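Local coordinates for protein putative zinc protease (Bordetella pertussis, PDB 3IH6) that is one M16-type domain, of the inactive kind, of a longer peptidase M16 family protein that is probably a zinc-dependent metalloendopeptidase, at residues L26-Y31 with L84-A89; Y31-A36 with G74-Q79; T130-T135 with L157-R162. All blocks are in the same frame, centred on the assembly; numbering follows the deposited sequence.

Interaction 1 of 3, residues L26-Y31 with L84-A89; sequences LVAAMY and LAMFGA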
ATOM      1  N   LEU E  26      -3.772 -23.072  18.997  1.00 21.90           N
ATOM      2  CA  LEU E  26      -4.487 -23.109  17.748  1.00 22.31           C
ATOM      3  C   LEU E  26      -4.691 -24.549  17.377  1.00 22.09           C
ATOM      4  O   LEU E  26      -3.795 -25.365  17.571  1.00 22.53           O
ATOM      5  CB  LEU E  26      -3.698 -22.391  16.639  1.00 22.94           C
ATOM      6  CG  LEU E  26      -3.678 -20.869  16.809  1.00 24.53           C
ATOM      7  CD1 LEU E  26      -2.259 -20.316  16.775  1.00 25.41           C
ATOM      8  CD2 LEU E  26      -4.611 -20.169  15.823  1.00 27.13           C
ATOM      9  N   VAL E  27      -5.883 -24.864  16.886  1.00 21.73           N
ATOM     10  CA  VAL E  27      -6.138 -26.150  16.258  1.00 22.08           C
ATOM     11  C   VAL E  27      -6.527 -25.898  14.830  1.00 22.73           C
ATOM     12  O   VAL E  27      -6.949 -24.778  14.485  1.00 22.35           O
ATOM     13  CB  VAL E  27      -7.207 -26.996  16.983  1.00 21.87           C
ATOM     14  CG1 VAL E  27      -6.653 -27.441  18.316  1.00 22.38           C
ATOM     15  CG2 VAL E  27      -8.527 -26.249  17.141  1.00 21.58           C
ATOM     16  N   ALA E  28      -6.338 -26.923  13.997  1.00 22.40           N
ATOM     17  CA  ALA E  28      -6.493 -26.776  12.567  1.00 22.62           C
ATOM     18  C   ALA E  28      -6.954 -28.048  11.908  1.00 22.91           C
ATOM     19  O   ALA E  28      -6.621 -29.155  12.351  1.00 23.09           O
ATOM     20  CB  ALA E  28      -5.172 -26.296  11.920  1.00 22.65           C
ATOM     21  N   ALA E  29      -7.713 -27.877  10.826  1.00 23.08           N
ATOM     22  CA  ALA E  29      -7.997 -28.968   9.906  1.00 22.89           C
ATOM     23  C   ALA E  29      -7.609 -28.628   8.441  1.00 22.59           C
ATOM     24  O   ALA E  29      -8.072 -27.633   7.867  1.00 22.41           O
ATOM     25  CB  ALA E  29      -9.457 -29.393   9.997  1.00 22.57           C
HETATM   26  N   MSE E  30      -6.774 -29.483   7.853  1.00 21.17           N
HETATM   27  CA  MSE E  30      -6.327 -29.322   6.465  1.00 21.19           C
HETATM   28  C   MSE E  30      -7.076 -30.218   5.474  1.00 19.57           C
HETATM   29  O   MSE E  30      -7.299 -31.407   5.731  1.00 19.45           O
HETATM   30  CB  MSE E  30      -4.834 -29.651   6.359  1.00 21.89           C
HETATM   31  CG  MSE E  30      -4.152 -29.030   5.150  1.00 24.41           C
HETATM   32 SE   MSE E  30      -3.725 -27.198   5.637  0.50 30.30          SE
HETATM   33  CE  MSE E  30      -2.915 -27.595   7.409  1.00 27.71           C
ATOM     34  N   TYR E  31      -7.404 -29.640   4.317  1.00 18.45           N
ATOM     35  CA  TYR E  31      -8.075 -30.331   3.240  1.00 17.36           C
ATOM     36  C   TYR E  31      -7.359 -29.987   1.918  1.00 18.12           C
ATOM     37  O   TYR E  31      -6.600 -28.995   1.844  1.00 19.17           O
ATOM     38  CB  TYR E  31      -9.526 -29.876   3.167  1.00 16.82           C
ATOM     39  CG  TYR E  31     -10.367 -30.166   4.382  1.00 15.88           C
ATOM     40  CD1 TYR E  31     -11.187 -31.319   4.450  1.00 15.16           C
ATOM     41  CD2 TYR E  31     -10.362 -29.304   5.468  1.00 15.30           C
ATOM     42  CE1 TYR E  31     -11.992 -31.596   5.590  1.00 13.14           C
ATOM     43  CE2 TYR E  31     -11.145 -29.574   6.618  1.00 16.51           C
ATOM     44  CZ  TYR E  31     -11.958 -30.727   6.668  1.00 16.21           C
ATOM     45  OH  TYR E  31     -12.733 -30.947   7.796  1.00 15.18           O
ATOM     46  N   LEU E  84      -3.988 -26.498  -0.924  1.00 15.91           N
ATOM     47  CA  LEU E  84      -4.570 -26.822   0.371  1.00 16.53           C
ATOM     48  C   LEU E  84      -5.532 -25.768   0.887  1.00 17.32           C
ATOM     49  O   LEU E  84      -5.338 -24.549   0.667  1.00 16.58           O
ATOM     50  CB  LEU E  84      -3.485 -27.070   1.428  1.00 16.47           C
ATOM     51  CG  LEU E  84      -2.423 -28.174   1.322  1.00 17.81           C
ATOM     52  CD1 LEU E  84      -1.451 -28.178   2.569  1.00 17.20           C
ATOM     53  CD2 LEU E  84      -3.031 -29.581   1.106  1.00 17.12           C
ATOM     54  N   ALA E  85      -6.600 -26.243   1.546  1.00 18.13           N
ATOM     55  CA  ALA E  85      -7.515 -25.339   2.225  1.00 17.21           C
ATOM     56  C   ALA E  85      -7.232 -25.593   3.683  1.00 19.32           C
ATOM     57  O   ALA E  85      -7.129 -26.757   4.108  1.00 19.39           O
ATOM     58  CB  ALA E  85      -8.977 -25.645   1.894  1.00 18.35           C
HETATM   59  N   MSE E  86      -7.101 -24.509   4.444  1.00 18.99           N
HETATM   60  CA  MSE E  86      -6.840 -24.598   5.846  1.00 20.28           C
HETATM   61  C   MSE E  86      -7.868 -23.840   6.693  1.00 19.62           C
HETATM   62  O   MSE E  86      -8.016 -22.626   6.561  1.00 19.41           O
HETATM   63  CB  MSE E  86      -5.438 -24.045   6.130  1.00 20.25           C
HETATM   64  CG  MSE E  86      -5.022 -24.335   7.463  1.00 23.71           C
HETATM   65 SE   MSE E  86      -3.387 -23.406   7.877  0.75 34.68          SE
HETATM   66  CE  MSE E  86      -3.138 -24.335   9.531  1.00 26.99           C
ATOM     67  N   PHE E  87      -8.551 -24.560   7.578  1.00 18.90           N
ATOM     68  CA  PHE E  87      -9.457 -23.938   8.522  1.00 18.55           C
ATOM     69  C   PHE E  87      -8.909 -24.148   9.908  1.00 19.02           C
ATOM     70  O   PHE E  87      -8.233 -25.148  10.191  1.00 18.21           O
ATOM     71  CB  PHE E  87     -10.870 -24.505   8.405  1.00 18.58           C
ATOM     72  CG  PHE E  87     -11.453 -24.373   7.017  1.00 18.24           C
ATOM     73  CD1 PHE E  87     -12.024 -23.180   6.603  1.00 16.87           C
ATOM     74  CD2 PHE E  87     -11.379 -25.423   6.114  1.00 19.28           C
ATOM     75  CE1 PHE E  87     -12.524 -23.042   5.328  1.00 17.72           C
ATOM     76  CE2 PHE E  87     -11.918 -25.294   4.796  1.00 19.47           C
ATOM     77  CZ  PHE E  87     -12.469 -24.107   4.413  1.00 15.63           C
ATOM     78  N   GLY E  88      -9.173 -23.201  10.799  1.00 19.40           N
ATOM     79  CA  GLY E  88      -8.745 -23.448  12.168  1.00 19.03           C
ATOM     80  C   GLY E  88      -9.416 -22.563  13.170  1.00 19.11           C
ATOM     81  O   GLY E  88     -10.258 -21.738  12.820  1.00 19.19           O
ATOM     82  N   ALA E  89      -9.060 -22.750  14.434  1.00 18.82           N
ATOM     83  CA  ALA E  89      -9.634 -21.938  15.492  1.00 19.25           C
ATOM     84  C   ALA E  89      -8.548 -21.525  16.429  1.00 19.71           C
ATOM     85  O   ALA E  89      -7.594 -22.272  16.654  1.00 19.45           O
ATOM     86  CB  ALA E  89     -10.784 -22.674  16.249  1.00 17.90           C
TER
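Strands 26-31 and 84-89 run antiparallel as neighbours in the five-stranded sheet of an M16-type domain. Six backbone hydrogen bonds join them. The pairs Val27-Ala89, Ala29-Phe87 and Tyr31-Ala85 each carry two. The straightest is Phe87 N to Ala29 O, 3.1 Å, with 173° at the hydrogen. It lies in the carbonyl plane of Ala29. Ala85 N instead meets Tyr31 O from above the carbonyl plane, at 2.8 Å.

The strands come closest at the non-hydrogen-bonded pair Ala28-Gly88, where the CA atoms are 4.0 Å apart. Gly88 has no side chain, and its CA lies 3.2 Å from Val27 O.

The face with Val27, Ala29, Tyr31, Ala85, Phe87 and Ala89 is buried under helices. Tyr31 and Phe87 cross at about a right angle, and Tyr31 CD2 comes to the edge of the Phe87 ring, 4.1 Å from its CD2. Tyr31 OH is hydrogen-bonded to Glu109.

The face with Met30 and Met86 packs closely but opens at its Met30 and Leu84 end, where both residues are partly exposed. Met30 and Met86 are both selenomethionines. Met30 bends at chi2 and chi3, so its SE lies on Met86 CB at 3.6 Å. Met86 has CG anti to the backbone N (chi1 -169°) and is extended beyond it, so its CE reaches Ala28 CB at 3.7 Å. Trp155 of a second subunit packs on Ala28, Met30 and Met86.

Helices 97-109 and 39-52 cover the Phe87 side, while strands 187-191 and 71-77 flank the pair in the sheet.

Interaction 2 of 3, residues Y31-A36 with G74-Q79; sequences YHLPAA and GFTMDQ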
ATOM      1  N   TYR E  31      -7.404 -29.640   4.317  1.00 18.45           N
ATOM      2  CA  TYR E  31      -8.075 -30.331   3.240  1.00 17.36           C
ATOM      3  C   TYR E  31      -7.359 -29.987   1.918  1.00 18.12           C
ATOM      4  O   TYR E  31      -6.600 -28.995   1.844  1.00 19.17           O
ATOM      5  CB  TYR E  31      -9.526 -29.876   3.167  1.00 16.82           C
ATOM      6  CG  TYR E  31     -10.367 -30.166   4.382  1.00 15.88           C
ATOM      7  CD1 TYR E  31     -11.187 -31.319   4.450  1.00 15.16           C
ATOM      8  CD2 TYR E  31     -10.362 -29.304   5.468  1.00 15.30           C
ATOM      9  CE1 TYR E  31     -11.992 -31.596   5.590  1.00 13.14           C
ATOM     10  CE2 TYR E  31     -11.145 -29.574   6.618  1.00 16.51           C
ATOM     11  CZ  TYR E  31     -11.958 -30.727   6.668  1.00 16.21           C
ATOM     12  OH  TYR E  31     -12.733 -30.947   7.796  1.00 15.18           O
ATOM     13  N   HIS E  32      -7.571 -30.774   0.873  1.00 17.48           N
ATOM     14  CA  HIS E  32      -6.996 -30.408  -0.438  1.00 19.83           C
ATOM     15  C   HIS E  32      -7.918 -29.669  -1.411  1.00 19.52           C
ATOM     16  O   HIS E  32      -9.124 -29.840  -1.365  1.00 19.73           O
ATOM     17  CB  HIS E  32      -6.243 -31.563  -1.126  1.00 19.51           C
ATOM     18  CG  HIS E  32      -7.119 -32.625  -1.719  1.00 20.98           C
ATOM     19  ND1 HIS E  32      -7.349 -33.831  -1.085  1.00 23.92           N
ATOM     20  CD2 HIS E  32      -7.743 -32.708  -2.920  1.00 21.38           C
ATOM     21  CE1 HIS E  32      -8.091 -34.606  -1.867  1.00 23.33           C
ATOM     22  NE2 HIS E  32      -8.343 -33.950  -2.987  1.00 20.80           N
ATOM     23  N   LEU E  33      -7.335 -28.846  -2.284  1.00 20.24           N
ATOM     24  CA  LEU E  33      -8.109 -28.095  -3.290  1.00 20.48           C
ATOM     25  C   LEU E  33      -8.359 -28.945  -4.524  1.00 20.44           C
ATOM     26  O   LEU E  33      -7.543 -29.795  -4.828  1.00 21.87           O
ATOM     27  CB  LEU E  33      -7.350 -26.819  -3.724  1.00 20.78           C
ATOM     28  CG  LEU E  33      -7.011 -25.789  -2.626  1.00 19.94           C
ATOM     29  CD1 LEU E  33      -6.071 -24.700  -3.117  1.00 16.94           C
ATOM     30  CD2 LEU E  33      -8.254 -25.205  -1.996  1.00 18.33           C
ATOM     31  N   PRO E  34      -9.473 -28.694  -5.253  1.00 19.74           N
ATOM     32  CA  PRO E  34      -9.600 -29.119  -6.652  1.00 19.62           C
ATOM     33  C   PRO E  34      -8.508 -28.458  -7.495  1.00 18.95           C
ATOM     34  O   PRO E  34      -7.934 -27.444  -7.081  1.00 18.83           O
ATOM     35  CB  PRO E  34     -10.938 -28.498  -7.107  1.00 19.26           C
ATOM     36  CG  PRO E  34     -11.684 -28.194  -5.852  1.00 20.49           C
ATOM     37  CD  PRO E  34     -10.672 -27.980  -4.769  1.00 20.37           C
ATOM     38  N   ALA E  35      -8.251 -29.025  -8.668  1.00 18.02           N
ATOM     39  CA  ALA E  35      -7.497 -28.374  -9.738  1.00 16.92           C
ATOM     40  C   ALA E  35      -8.058 -26.976  -9.999  1.00 16.36           C
ATOM     41  O   ALA E  35      -9.267 -26.769  -9.893  1.00 15.52           O
ATOM     42  CB  ALA E  35      -7.589 -29.227 -10.985  1.00 16.71           C
ATOM     43  N   ALA E  36      -7.182 -26.012 -10.290  1.00 15.88           N
ATOM     44  CA  ALA E  36      -7.591 -24.605 -10.480  1.00 16.16           C
ATOM     45  C   ALA E  36      -8.446 -24.414 -11.737  1.00 16.45           C
ATOM     46  O   ALA E  36      -9.224 -23.461 -11.820  1.00 15.31           O
ATOM     47  CB  ALA E  36      -6.356 -23.669 -10.531  1.00 15.93           C
ATOM     48  N   GLY E  74      -9.811 -19.354   7.839  1.00 19.48           N
ATOM     49  CA  GLY E  74      -9.997 -20.190   6.655  1.00 18.60           C
ATOM     50  C   GLY E  74      -9.234 -19.566   5.489  1.00 19.24           C
ATOM     51  O   GLY E  74      -9.461 -18.392   5.150  1.00 18.28           O
ATOM     52  N   PHE E  75      -8.340 -20.345   4.880  1.00 18.49           N
ATOM     53  CA  PHE E  75      -7.520 -19.885   3.722  1.00 19.90           C
ATOM     54  C   PHE E  75      -7.446 -20.953   2.641  1.00 19.75           C
ATOM     55  O   PHE E  75      -7.321 -22.131   2.944  1.00 20.06           O
ATOM     56  CB  PHE E  75      -6.060 -19.559   4.126  1.00 19.22           C
ATOM     57  CG  PHE E  75      -5.928 -18.669   5.316  1.00 20.42           C
ATOM     58  CD1 PHE E  75      -5.748 -19.213   6.590  1.00 22.26           C
ATOM     59  CD2 PHE E  75      -5.957 -17.282   5.176  1.00 19.30           C
ATOM     60  CE1 PHE E  75      -5.603 -18.374   7.710  1.00 20.67           C
ATOM     61  CE2 PHE E  75      -5.836 -16.444   6.286  1.00 18.41           C
ATOM     62  CZ  PHE E  75      -5.663 -16.996   7.556  1.00 19.37           C
ATOM     63  N   THR E  76      -7.561 -20.555   1.382  1.00 20.55           N
ATOM     64  CA  THR E  76      -7.251 -21.456   0.289  1.00 20.99           C
ATOM     65  C   THR E  76      -5.842 -21.060  -0.220  1.00 20.07           C
ATOM     66  O   THR E  76      -5.542 -19.894  -0.383  1.00 18.96           O
ATOM     67  CB  THR E  76      -8.355 -21.510  -0.799  1.00 21.30           C
ATOM     68  OG1 THR E  76      -8.609 -20.205  -1.290  1.00 25.18           O
ATOM     69  CG2 THR E  76      -9.682 -22.059  -0.233  1.00 21.83           C
HETATM   70  N   MSE E  77      -4.971 -22.053  -0.366  1.00 19.23           N
HETATM   71  CA  MSE E  77      -3.567 -21.816  -0.651  1.00 19.96           C
HETATM   72  C   MSE E  77      -3.179 -22.659  -1.856  1.00 19.75           C
HETATM   73  O   MSE E  77      -2.725 -23.801  -1.700  1.00 19.72           O
HETATM   74  CB  MSE E  77      -2.689 -22.157   0.572  1.00 18.83           C
HETATM   75  CG  MSE E  77      -2.957 -21.256   1.801  1.00 22.69           C
HETATM   76 SE   MSE E  77      -2.188 -21.897   3.506  0.75 29.37          SE
HETATM   77  CE  MSE E  77      -3.080 -23.588   3.515  1.00 28.50           C
ATOM     78  N   ASP E  78      -3.376 -22.113  -3.052  1.00 19.65           N
ATOM     79  CA  ASP E  78      -3.034 -22.853  -4.284  1.00 20.38           C
ATOM     80  C   ASP E  78      -1.618 -22.629  -4.835  1.00 20.46           C
ATOM     81  O   ASP E  78      -1.271 -23.224  -5.859  1.00 21.15           O
ATOM     82  CB  ASP E  78      -4.073 -22.637  -5.392  1.00 20.32           C
ATOM     83  CG  ASP E  78      -4.025 -23.720  -6.471  1.00 24.06           C
ATOM     84  OD1 ASP E  78      -3.765 -24.901  -6.114  1.00 26.12           O
ATOM     85  OD2 ASP E  78      -4.250 -23.399  -7.678  1.00 25.32           O
ATOM     86  N   GLN E  79      -0.811 -21.799  -4.172  1.00 20.01           N
ATOM     87  CA  GLN E  79       0.622 -21.666  -4.498  1.00 20.93           C
ATOM     88  C   GLN E  79       1.408 -22.905  -4.022  1.00 20.67           C
ATOM     89  O   GLN E  79       2.543 -23.123  -4.442  1.00 21.56           O
ATOM     90  CB  GLN E  79       1.229 -20.358  -3.916  1.00 20.87           C
TER
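This contact closes one end of the antiparallel sheet of the M16-type domain. There the chain leaves strand 26-32 for helix 39-52, and strand 71-77 enters the turn that leads to strand 84-90. Strands 26-32 and 71-77 are not direct neighbours, because strand 84-90 runs between them. Leu33, just past the end of strand 26-32, reaches over to the last residues of strand 71-77 and the turn after it. No hydrogen bond joins the two segments.

Leu33 carries the contact. Its side chain points toward segment 74-79, with CG anti to the carbonyl carbon (chi1 -59°). The two methyls then divide the work. CD2 reaches Thr76 and lies 3.9 Å from its CG2, the two side chains crossing at about a right angle. CD1 goes to the turn and lies 3.7 Å from Met77 O. It also touches Asp78 CB at 3.7 Å.

Thr76 turns its methyl to Leu33. Its CG2 is anti to the carbonyl carbon, which puts OG1 in the crowded position between backbone N and carbonyl carbon (chi1 56°). That hydroxyl is hydrogen-bonded to Ser1 N.

Helix 39-52 borders the contact. Leu44 packs on Leu33 and Pro34, and Phe41 packs on Asp78. Ala85 of strand 84-90 also touches Leu33. The apolar centre thus lies round Leu33, and the carboxylate of Asp78 sits at its margin.

Asp78 CG is anti to its backbone N (chi1 -160°), which brings the carboxylate toward Ala36. Asp78 OD2 ends 3.6 Å from Ala36 CB.

Interaction 3 of 3, residues T130-T135 with L157-R162; sequences TAWQQT and LFFLQR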
ATOM      1  N   THR E 130     -15.003  -7.783  -5.594  1.00 16.88           N
ATOM      2  CA  THR E 130     -14.341  -6.555  -5.127  1.00 16.73           C
ATOM      3  C   THR E 130     -12.819  -6.688  -5.148  1.00 17.01           C
ATOM      4  O   THR E 130     -12.114  -5.779  -5.563  1.00 15.95           O
ATOM      5  CB  THR E 130     -14.797  -6.228  -3.655  1.00 17.11           C
ATOM      6  OG1 THR E 130     -16.224  -6.149  -3.612  1.00 15.19           O
ATOM      7  CG2 THR E 130     -14.213  -4.943  -3.131  1.00 15.04           C
ATOM      8  N   ALA E 131     -12.326  -7.824  -4.644  1.00 18.44           N
ATOM      9  CA  ALA E 131     -10.871  -8.106  -4.625  1.00 19.05           C
ATOM     10  C   ALA E 131     -10.378  -8.166  -6.059  1.00 19.31           C
ATOM     11  O   ALA E 131      -9.367  -7.544  -6.381  1.00 20.17           O
ATOM     12  CB  ALA E 131     -10.565  -9.401  -3.898  1.00 18.76           C
ATOM     13  N   TRP E 132     -11.157  -8.829  -6.919  1.00 19.40           N
ATOM     14  CA  TRP E 132     -10.843  -8.975  -8.339  1.00 19.92           C
ATOM     15  C   TRP E 132     -10.747  -7.629  -9.082  1.00 19.78           C
ATOM     16  O   TRP E 132      -9.826  -7.437  -9.862  1.00 19.94           O
ATOM     17  CB  TRP E 132     -11.823  -9.921  -9.069  1.00 19.80           C
ATOM     18  CG  TRP E 132     -11.301 -10.292 -10.466  1.00 19.46           C
ATOM     19  CD1 TRP E 132     -10.535 -11.396 -10.806  1.00 19.54           C
ATOM     20  CD2 TRP E 132     -11.447  -9.530 -11.674  1.00 20.85           C
ATOM     21  NE1 TRP E 132     -10.232 -11.371 -12.140  1.00 20.91           N
ATOM     22  CE2 TRP E 132     -10.768 -10.230 -12.694  1.00 21.19           C
ATOM     23  CE3 TRP E 132     -12.097  -8.331 -11.995  1.00 20.03           C
ATOM     24  CZ2 TRP E 132     -10.736  -9.774 -14.017  1.00 22.84           C
ATOM     25  CZ3 TRP E 132     -12.048  -7.873 -13.307  1.00 20.96           C
ATOM     26  CH2 TRP E 132     -11.364  -8.594 -14.297  1.00 22.51           C
ATOM     27  N   GLN E 133     -11.692  -6.724  -8.824  1.00 19.66           N
ATOM     28  CA  GLN E 133     -11.748  -5.420  -9.476  1.00 19.84           C
ATOM     29  C   GLN E 133     -10.583  -4.573  -9.003  1.00 18.87           C
ATOM     30  O   GLN E 133     -10.071  -3.747  -9.745  1.00 17.20           O
ATOM     31  CB  GLN E 133     -13.062  -4.688  -9.153  1.00 20.38           C
ATOM     32  CG  GLN E 133     -14.348  -5.217  -9.843  1.00 24.14           C
ATOM     33  CD  GLN E 133     -14.238  -5.341 -11.387  1.00 27.75           C
ATOM     34  OE1 GLN E 133     -13.481  -4.610 -12.041  1.00 25.39           O
ATOM     35  NE2 GLN E 133     -15.015  -6.279 -11.963  1.00 28.27           N
ATOM     36  N   GLN E 134     -10.176  -4.778  -7.756  1.00 18.48           N
ATOM     37  CA  GLN E 134      -9.035  -4.018  -7.227  1.00 18.41           C
ATOM     38  C   GLN E 134      -7.752  -4.477  -7.884  1.00 17.94           C
ATOM     39  O   GLN E 134      -6.883  -3.645  -8.202  1.00 18.65           O
ATOM     40  CB  GLN E 134      -8.959  -4.086  -5.696  1.00 17.85           C
ATOM     41  CG  GLN E 134      -9.959  -3.159  -5.042  1.00 19.30           C
ATOM     42  CD  GLN E 134     -10.186  -3.464  -3.575  1.00 23.44           C
ATOM     43  OE1 GLN E 134      -9.275  -3.877  -2.873  1.00 25.12           O
ATOM     44  NE2 GLN E 134     -11.408  -3.249  -3.103  1.00 23.63           N
ATOM     45  N   THR E 135      -7.639  -5.787  -8.108  1.00 17.42           N
ATOM     46  CA  THR E 135      -6.507  -6.346  -8.835  1.00 18.45           C
ATOM     47  C   THR E 135      -6.439  -5.841 -10.258  1.00 18.75           C
ATOM     48  O   THR E 135      -5.411  -5.338 -10.699  1.00 18.75           O
ATOM     49  CB  THR E 135      -6.559  -7.870  -8.865  1.00 17.94           C
ATOM     50  OG1 THR E 135      -6.221  -8.350  -7.568  1.00 21.25           O
ATOM     51  CG2 THR E 135      -5.564  -8.426  -9.862  1.00 19.23           C
ATOM     52  N   LEU E 157      -7.354 -18.467 -16.825  1.00 21.10           N
ATOM     53  CA  LEU E 157      -7.905 -18.492 -15.462  1.00 21.44           C
ATOM     54  C   LEU E 157      -8.158 -17.121 -14.769  1.00 21.96           C
ATOM     55  O   LEU E 157      -9.196 -16.938 -14.081  1.00 22.02           O
ATOM     56  CB  LEU E 157      -7.110 -19.458 -14.558  1.00 21.22           C
ATOM     57  CG  LEU E 157      -7.173 -20.929 -14.995  1.00 20.17           C
ATOM     58  CD1 LEU E 157      -6.160 -21.753 -14.219  1.00 20.30           C
ATOM     59  CD2 LEU E 157      -8.577 -21.454 -14.762  1.00 21.46           C
ATOM     60  N   PHE E 158      -7.236 -16.167 -14.913  1.00 21.64           N
ATOM     61  CA  PHE E 158      -7.455 -14.825 -14.327  1.00 21.38           C
ATOM     62  C   PHE E 158      -8.833 -14.285 -14.672  1.00 21.65           C
ATOM     63  O   PHE E 158      -9.561 -13.794 -13.791  1.00 21.95           O
ATOM     64  CB  PHE E 158      -6.364 -13.816 -14.736  1.00 22.10           C
ATOM     65  CG  PHE E 158      -6.595 -12.438 -14.176  1.00 22.38           C
ATOM     66  CD1 PHE E 158      -6.626 -12.231 -12.800  1.00 22.83           C
ATOM     67  CD2 PHE E 158      -6.841 -11.371 -15.003  1.00 24.66           C
ATOM     68  CE1 PHE E 158      -6.871 -10.978 -12.275  1.00 24.24           C
ATOM     69  CE2 PHE E 158      -7.087 -10.100 -14.473  1.00 25.24           C
ATOM     70  CZ  PHE E 158      -7.101  -9.913 -13.105  1.00 22.32           C
ATOM     71  N   PHE E 159      -9.237 -14.436 -15.938  1.00 20.81           N
ATOM     72  CA  PHE E 159     -10.542 -13.990 -16.355  1.00 20.24           C
ATOM     73  C   PHE E 159     -11.644 -15.004 -16.154  1.00 19.82           C
ATOM     74  O   PHE E 159     -12.788 -14.637 -15.840  1.00 19.67           O
ATOM     75  CB  PHE E 159     -10.504 -13.532 -17.820  1.00 20.47           C
ATOM     76  CG  PHE E 159      -9.608 -12.380 -18.036  1.00 22.95           C
ATOM     77  CD1 PHE E 159     -10.012 -11.094 -17.667  1.00 24.03           C
ATOM     78  CD2 PHE E 159      -8.339 -12.569 -18.549  1.00 22.23           C
ATOM     79  CE1 PHE E 159      -9.162 -10.016 -17.857  1.00 24.16           C
ATOM     80  CE2 PHE E 159      -7.503 -11.495 -18.740  1.00 25.04           C
ATOM     81  CZ  PHE E 159      -7.923 -10.219 -18.386  1.00 23.90           C
ATOM     82  N   LEU E 160     -11.309 -16.277 -16.337  1.00 20.06           N
ATOM     83  CA  LEU E 160     -12.305 -17.331 -16.267  1.00 19.94           C
ATOM     84  C   LEU E 160     -12.822 -17.502 -14.844  1.00 19.87           C
ATOM     85  O   LEU E 160     -14.038 -17.682 -14.669  1.00 18.46           O
ATOM     86  CB  LEU E 160     -11.778 -18.659 -16.840  1.00 20.73           C
ATOM     87  CG  LEU E 160     -12.652 -19.927 -16.733  1.00 21.27           C
ATOM     88  CD1 LEU E 160     -14.020 -19.823 -17.438  1.00 20.59           C
ATOM     89  CD2 LEU E 160     -11.865 -21.155 -17.250  1.00 25.21           C
ATOM     90  N   GLN E 161     -11.918 -17.411 -13.846  1.00 19.80           N
ATOM     91  CA  GLN E 161     -12.294 -17.574 -12.439  1.00 20.93           C
ATOM     92  C   GLN E 161     -13.306 -16.486 -12.097  1.00 21.87           C
ATOM     93  O   GLN E 161     -14.334 -16.764 -11.481  1.00 22.62           O
ATOM     94  CB  GLN E 161     -11.086 -17.544 -11.460  1.00 21.68           C
ATOM     95  CG  GLN E 161     -10.008 -18.682 -11.544  1.00 22.50           C
ATOM     96  CD  GLN E 161     -10.538 -20.118 -11.452  1.00 28.44           C
ATOM     97  OE1 GLN E 161     -11.650 -20.411 -11.876  1.00 31.43           O
ATOM     98  NE2 GLN E 161      -9.707 -21.036 -10.918  1.00 28.80           N
ATOM     99  N   ARG E 162     -13.039 -15.260 -12.548  1.00 21.92           N
ATOM    100  CA  ARG E 162     -13.975 -14.148 -12.393  1.00 21.30           C
ATOM    101  C   ARG E 162     -15.344 -14.481 -12.978  1.00 20.70           C
ATOM    102  O   ARG E 162     -16.373 -14.244 -12.326  1.00 19.76           O
ATOM    103  CB  ARG E 162     -13.416 -12.876 -13.059  1.00 21.65           C
ATOM    104  CG  ARG E 162     -14.054 -11.576 -12.588  1.00 24.07           C
ATOM    105  CD  ARG E 162     -15.201 -11.158 -13.460  1.00 28.02           C
ATOM    106  NE  ARG E 162     -14.700 -10.772 -14.767  1.00 32.31           N
ATOM    107  CZ  ARG E 162     -14.963  -9.615 -15.358  1.00 34.13           C
ATOM    108  NH1 ARG E 162     -14.441  -9.356 -16.555  1.00 37.03           N
ATOM    109  NH2 ARG E 162     -15.764  -8.736 -14.769  1.00 34.22           N
TER
HETATM  110  O   HOH W   1     -16.896  -8.217 -11.782  1.00 27.61           O
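An aromatic helix-helix contact joins helix 118-136 to helix 157-167 in the helical part of the chain. The short segments run roughly antiparallel, at 150°, with axes 11.4 Å apart. Large side chains fill this wide gap.

Trp132 is the centre, its CG anti to the backbone N (chi1 -168°). Arg162 and Phe158 cover opposite faces of the indole. Arg162 CG lies over the five-membered ring, 3.5 Å from the centroid, in a CH-pi contact. The bent chain then lays the guanidinium flat on the indole, with planes 15° apart. Its CZ is 4.3 Å from the centroid of the six-membered ring, an off-centre cation-pi contact. Phe158 forms an offset stack with the five-membered ring, centroids 4.5 Å apart.

One hydrogen bond holds the indole edge: Trp132 NE1 donates to Phe158 O at 3.0 Å. The acceptor is near the ring plane; the donor sits above the carbonyl plane. Thr135 CG2 touches Phe158, 3.7 Å from CE1. On the polar rim one water accepts from both Gln133 NE2 and Arg162 NH2.

Trp128 and Tyr136 of helix 118-136 meet the Trp132 ring. Ala145 and Leu146 of helix 139-152, the helix between the two in sequence, pack on Phe158.

Interactions 1 and 2 belong to one sheet and share Tyr31. Along the chain, interaction 2 is nested inside the loop that interaction 1 closes. Their centres are 11 Å apart, and they touch: Leu84 O lies 2.7 Å from Met77 N, a probable hydrogen bond. Interaction 3 lies in the helical part. It follows both in sequence and is about 25 Å from interaction 1, centre to centre. Its centre is about 17 Å from that of interaction 2, which it meets where Ala36 O lies 2.6 Å from Gln161 NE2, a weak hydrogen bond. The subunits link the two regions, since Phe159 packs on Leu26 of another subunit. None of the three contacts contains a metal ion.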